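Long-range contact in HDLP (histone deacetylase-like protein) (PDB 1C3R), which is a zinc-binding bacterial homologue of the histone deacetylases, probably acts as a deacetylase, and is inhibited by the hydroxamic acid trichostatin A: residues L105-T110 against G128-A133. The protein carries 2 engineered substitutions. Numbering follows the deposited sequence.
With TSN (trichostatin a), chain D.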
loop_
_atom_site.group_PDB
_atom_site.type_symbol
_atom_site.label_atom_id
_atom_site.label_comp_id
_atom_site.label_asym_id
_atom_site.label_seq_id
_atom_site.Cartn_x
_atom_site.Cartn_y
_atom_site.Cartn_z
ATOM N N LEU A 105 -4.876 -24.518 8.782
ATOM C CA LEU A 105 -5.429 -25.494 7.853
ATOM C C LEU A 105 -4.664 -25.441 6.526
ATOM O O LEU A 105 -4.401 -26.471 5.898
ATOM C CB LEU A 105 -6.908 -25.189 7.639
ATOM C CG LEU A 105 -7.819 -26.302 7.143
ATOM C CD1 LEU A 105 -7.700 -27.516 8.066
ATOM C CD2 LEU A 105 -9.261 -25.787 7.119
ATOM N N ALA A 106 -4.295 -24.232 6.113
ATOM C CA ALA A 106 -3.549 -24.039 4.875
ATOM C C ALA A 106 -2.122 -24.559 5.035
ATOM O O ALA A 106 -1.520 -25.070 4.091
ATOM C CB ALA A 106 -3.530 -22.563 4.507
ATOM N N THR A 107 -1.586 -24.434 6.242
ATOM C CA THR A 107 -0.232 -24.893 6.509
ATOM C C THR A 107 -0.202 -26.414 6.644
ATOM O O THR A 107 0.709 -27.068 6.142
ATOM C CB THR A 107 0.319 -24.223 7.772
ATOM O OG1 THR A 107 0.297 -22.801 7.583
ATOM C CG2 THR A 107 1.750 -24.657 8.041
ATOM N N GLY A 108 -1.202 -26.975 7.316
ATOM C CA GLY A 108 -1.253 -28.418 7.463
ATOM C C GLY A 108 -1.370 -29.030 6.080
ATOM O O GLY A 108 -0.782 -30.073 5.802
ATOM N N SER A 109 -2.126 -28.366 5.206
ATOM C CA SER A 109 -2.316 -28.845 3.843
ATOM C C SER A 109 -0.999 -28.909 3.087
ATOM O O SER A 109 -0.823 -29.767 2.226
ATOM C CB SER A 109 -3.309 -27.954 3.095
ATOM O OG SER A 109 -4.604 -28.069 3.656
ATOM N N THR A 110 -0.077 -28.003 3.401
ATOM C CA THR A 110 1.231 -28.009 2.753
ATOM C C THR A 110 2.027 -29.218 3.243
ATOM O O THR A 110 2.755 -29.848 2.472
ATOM C CB THR A 110 2.021 -26.712 3.031
ATOM O OG1 THR A 110 1.452 -25.641 2.269
ATOM C CG2 THR A 110 3.488 -26.871 2.643
ATOM N N GLY A 128 -1.822 -22.975 0.189
ATOM C CA GLY A 128 -0.485 -22.661 0.661
ATOM C C GLY A 128 0.202 -21.571 -0.141
ATOM O O GLY A 128 -0.413 -20.940 -1.007
ATOM N N GLY A 129 1.477 -21.345 0.148
ATOM C CA GLY A 129 2.234 -20.321 -0.555
ATOM C C GLY A 129 2.211 -18.976 0.146
ATOM O O GLY A 129 2.548 -17.952 -0.452
ATOM N N MET A 130 1.814 -18.975 1.415
ATOM C CA MET A 130 1.744 -17.747 2.206
ATOM C C MET A 130 3.192 -17.374 2.500
ATOM O O MET A 130 3.707 -17.607 3.595
ATOM C CB MET A 130 0.941 -18.037 3.479
ATOM C CG MET A 130 -0.435 -18.626 3.134
ATOM S SD MET A 130 -1.539 -19.049 4.515
ATOM C CE MET A 130 -0.523 -20.262 5.385
ATOM N N HIS A 131 3.836 -16.774 1.503
ATOM C CA HIS A 131 5.252 -16.468 1.586
ATOM C C HIS A 131 5.787 -15.246 2.311
ATOM O O HIS A 131 6.999 -15.059 2.330
ATOM C CB HIS A 131 5.860 -16.518 0.172
ATOM C CG HIS A 131 5.309 -15.493 -0.773
ATOM N ND1 HIS A 131 5.826 -15.275 -2.034
ATOM C CD2 HIS A 131 4.263 -14.643 -0.646
ATOM C CE1 HIS A 131 5.122 -14.335 -2.639
ATOM N NE2 HIS A 131 4.167 -13.935 -1.817
ATOM N N HIS A 132 4.928 -14.441 2.932
ATOM C CA HIS A 132 5.406 -13.239 3.626
ATOM C C HIS A 132 5.697 -13.303 5.130
ATOM O O HIS A 132 6.554 -12.566 5.622
ATOM C CB HIS A 132 4.431 -12.084 3.393
ATOM C CG HIS A 132 4.396 -11.599 1.980
ATOM N ND1 HIS A 132 5.525 -11.168 1.313
ATOM C CD2 HIS A 132 3.361 -11.421 1.124
ATOM C CE1 HIS A 132 5.184 -10.745 0.107
ATOM N NE2 HIS A 132 3.878 -10.885 -0.030
ATOM N N ALA A 133 4.989 -14.156 5.863
ATOM C CA ALA A 133 5.160 -14.225 7.314
ATOM C C ALA A 133 6.581 -14.502 7.769
ATOM O O ALA A 133 7.304 -15.278 7.143
ATOM C CB ALA A 133 4.219 -15.269 7.904
HETATM O O1 TSN D . 2.072 -12.180 -2.366
HETATM O O2 TSN D . -0.205 -10.630 -2.954
HETATM O O3 TSN D . -2.291 -3.568 -2.603
HETATM N N1 TSN D . 1.897 -10.836 -2.024
HETATM N N2 TSN D . -7.111 -2.909 1.658
HETATM C C1 TSN D . -3.471 -3.565 -0.537
HETATM C C2 TSN D . -3.532 -3.768 0.851
HETATM C C3 TSN D . -4.692 -3.561 1.599
HETATM C C4 TSN D . -5.909 -3.117 0.944
HETATM C C5 TSN D . -5.838 -2.906 -0.467
HETATM C C6 TSN D . -4.668 -3.119 -1.174
HETATM C C7 TSN D . -2.267 -3.775 -1.398
HETATM C C8 TSN D . -0.956 -4.310 -0.749
HETATM C C9 TSN D . -0.629 -5.657 -1.356
HETATM C C10 TSN D . -0.117 -6.761 -0.729
HETATM C C11 TSN D . 0.081 -7.938 -1.611
HETATM C C12 TSN D . 0.501 -9.157 -1.200
HETATM C C13 TSN D . 0.658 -10.256 -2.142
HETATM C C14 TSN D . 0.186 -3.299 -1.021
HETATM C C15 TSN D . 0.237 -6.830 0.754
HETATM C C17 TSN D . -8.352 -2.522 0.956
HETATM C C16 TSN D . -7.199 -3.115 3.098
#
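Met130 joins Ala106 and Thr107 by its thioether end, a worked example of a helix backing an active-site loop. The apolar part is small: bent at its last torsion (chi3 -60°), Met130 lays CE 3.9 Å from Ala106 CB. The same methyl lies 3.5 Å from Thr107 OG1, a hydroxyl already hydrogen-bonded to Ser103 O, and the two side chains cross at about a right angle. Nearby, Thr110 OG1 sits 3.9 Å from Gly128 CA, where a side chain would collide with it; Asn146 and Asn125 hydrogen-bond this hydroxyl.

The polar part faces trichostatin A. His131 NE2 donates a nearly straight bond (171°) to hydroxamate O1 at 2.8 Å, in the ring plane, while His132 NE2 accepts a weak, bent one from N1. Asp166 and Asp173 hold the respective ND1 atoms, and His131 CD2 lies over the centre of one face of His132. A leucine in place of His132 would probably leave N1 and Asp173 without these hydrogen-bond partners.

In the alpha/beta fold, helix 98-118 thus packs against the loop between strand 122-125 and helix 146-156, whose Asn146 and Val149 also touch Thr107.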